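Local atomic coordinates of PA14 domain-containing protein (Clostridium clariflavum, PDB entry 6QDI), a protein that probably senses extracellular plant-cell-wall polysaccharides through tandem calcium-binding PA14 domains, as the outer part of a membrane-bound RsgI-type anti-sigma factor. Residues 56-61 / 98-103. Residues are numbered along the deposited sequence; the frame is centred on the assembly and turned at random.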
loop_
_atom_site.group_PDB
_atom_site.type_symbol
_atom_site.label_atom_id
_atom_site.label_comp_id
_atom_site.label_asym_id
_atom_site.label_seq_id
_atom_site.Cartn_x
_atom_site.Cartn_y
_atom_site.Cartn_z
ATOM N N LEU A 56 28.122 4.653 17.121
ATOM C CA LEU A 56 29.362 4.331 17.789
ATOM C C LEU A 56 29.854 5.492 18.658
ATOM O O LEU A 56 30.653 5.247 19.564
ATOM C CB LEU A 56 30.469 3.958 16.774
ATOM C CG LEU A 56 30.511 2.526 16.252
ATOM C CD1 LEU A 56 29.247 2.163 15.512
ATOM C CD2 LEU A 56 31.724 2.296 15.373
ATOM N N TYR A 57 29.475 6.734 18.364
ATOM C CA TYR A 57 30.037 7.928 19.006
ATOM C C TYR A 57 28.980 8.830 19.609
ATOM O O TYR A 57 27.819 8.823 19.157
ATOM C CB TYR A 57 30.866 8.726 17.991
ATOM C CG TYR A 57 31.873 7.859 17.227
ATOM C CD1 TYR A 57 33.047 7.444 17.816
ATOM C CD2 TYR A 57 31.621 7.454 15.905
ATOM C CE1 TYR A 57 33.959 6.639 17.128
ATOM C CE2 TYR A 57 32.513 6.654 15.206
ATOM C CZ TYR A 57 33.674 6.251 15.809
ATOM O OH TYR A 57 34.573 5.470 15.117
ATOM N N SER A 58 29.379 9.596 20.635
ATOM C CA SER A 58 28.573 10.678 21.231
ATOM C C SER A 58 28.799 11.991 20.484
ATOM O O SER A 58 29.645 12.804 20.826
ATOM C CB SER A 58 28.824 10.812 22.740
ATOM O OG SER A 58 28.448 9.613 23.386
ATOM N N GLU A 59 28.078 12.119 19.362
ATOM C CA GLU A 59 28.326 13.158 18.374
ATOM C C GLU A 59 27.025 13.535 17.680
ATOM O O GLU A 59 26.024 12.792 17.740
ATOM C CB GLU A 59 29.359 12.654 17.324
ATOM C CG GLU A 59 30.750 12.484 17.897
ATOM C CD GLU A 59 31.805 11.995 16.915
ATOM O OE1 GLU A 59 31.459 11.596 15.784
ATOM O OE2 GLU A 59 32.997 11.975 17.320
ATOM N N GLU A 60 27.035 14.715 17.060
ATOM C CA GLU A 60 25.969 15.106 16.120
ATOM C C GLU A 60 26.126 14.284 14.846
ATOM O O GLU A 60 27.118 14.426 14.114
ATOM C CB GLU A 60 25.988 16.594 15.798
ATOM C CG GLU A 60 24.750 17.000 15.035
ATOM C CD GLU A 60 24.659 18.473 14.748
ATOM O OE1 GLU A 60 25.667 19.046 14.278
ATOM O OE2 GLU A 60 23.555 19.048 14.918
ATOM N N TYR A 61 25.092 13.488 14.553
ATOM C CA TYR A 61 25.037 12.697 13.316
ATOM C C TYR A 61 24.245 13.422 12.264
ATOM O O TYR A 61 23.257 14.109 12.562
ATOM C CB TYR A 61 24.405 11.330 13.586
ATOM C CG TYR A 61 25.402 10.336 14.123
ATOM C CD1 TYR A 61 25.795 10.367 15.464
ATOM C CD2 TYR A 61 26.000 9.404 13.296
ATOM C CE1 TYR A 61 26.732 9.483 15.953
ATOM C CE2 TYR A 61 26.946 8.510 13.795
ATOM C CZ TYR A 61 27.305 8.544 15.128
ATOM O OH TYR A 61 28.224 7.665 15.666
ATOM N N LEU A 98 23.393 12.053 19.128
ATOM C CA LEU A 98 23.193 10.721 19.675
ATOM C C LEU A 98 24.360 10.382 20.596
ATOM O O LEU A 98 25.451 10.943 20.446
ATOM C CB LEU A 98 23.041 9.681 18.578
ATOM C CG LEU A 98 21.966 9.947 17.511
ATOM C CD1 LEU A 98 22.089 8.935 16.397
ATOM C CD2 LEU A 98 20.589 9.859 18.114
ATOM N N GLU A 99 24.103 9.470 21.526
ATOM C CA GLU A 99 25.085 8.997 22.478
ATOM C C GLU A 99 25.649 7.638 22.080
ATOM O O GLU A 99 24.927 6.702 21.705
ATOM C CB GLU A 99 24.437 8.853 23.861
ATOM C CG GLU A 99 23.949 10.156 24.467
ATOM C CD GLU A 99 23.470 10.005 25.918
ATOM O OE1 GLU A 99 24.259 9.995 26.782
ATOM O OE2 GLU A 99 22.211 9.933 26.030
ATOM N N ALA A 100 26.954 7.501 22.280
ATOM C CA ALA A 100 27.641 6.284 21.983
ATOM C C ALA A 100 27.043 5.045 22.588
ATOM O O ALA A 100 26.796 5.011 23.782
ATOM C CB ALA A 100 29.075 6.421 22.443
ATOM N N GLY A 101 26.799 4.026 21.774
ATOM C CA GLY A 101 26.348 2.748 22.244
ATOM C C GLY A 101 24.901 2.619 22.634
ATOM O O GLY A 101 24.435 1.516 22.940
ATOM N N LYS A 102 24.166 3.721 22.591
ATOM C CA LYS A 102 22.759 3.708 22.988
ATOM C C LYS A 102 21.876 3.270 21.802
ATOM O O LYS A 102 22.169 3.592 20.645
ATOM C CB LYS A 102 22.363 5.107 23.477
ATOM C CG LYS A 102 20.949 5.228 24.015
ATOM C CD LYS A 102 20.700 6.539 24.752
ATOM C CE LYS A 102 19.573 6.384 25.762
ATOM N NZ LYS A 102 18.956 7.692 26.096
ATOM N N LEU A 103 20.844 2.482 22.099
ATOM C CA LEU A 103 19.906 2.054 21.068
ATOM C C LEU A 103 18.806 3.083 20.912
ATOM O O LEU A 103 18.150 3.460 21.899
ATOM C CB LEU A 103 19.242 0.735 21.436
ATOM C CG LEU A 103 20.144 -0.474 21.392
ATOM C CD1 LEU A 103 19.503 -1.650 22.125
ATOM C CD2 LEU A 103 20.447 -0.833 19.954
#
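The hydroxyl of S58 accepts the backbone N-H of A100 in a short, nearly straight bond, S58 OG to A100 N 2.8 Å with 177° at the hydrogen. With OG anti to its carbonyl carbon (chi1 -62°), S58 presents the hydroxyl to A100 N. The methyl of A100 packs against the same oxygen, CB to OG 3.4 Å, while also lying 3.5 Å from the carbonyl O of L56. Next to this bond, E59 and L98 form an antiparallel hydrogen-bonded pair. L98 N meets E59 O at 3.1 Å, almost linearly at the hydrogen, whereas the return bond from E59 N to L98 O is weak and bent to 131°. L98 O also receives a CA-H contact from S58, CA to O 3.2 Å. CD1 of the buried L98 reaches CD1 of Y61 at 4.1 Å, the two side chains crossing at about a right angle; W123 meets the same tyrosine ring. Y61 OH accepts the N-H of Y57 at 3.1 Å, tying the loop back to its own strand. The E59-L98 bridge closes the pairing of strands 59-68 and 93-98 in the first PA14 domain, where a type II beta turn, E99 to K102, leads toward strand 104-113 of the other sheet in this beta-sandwich fold.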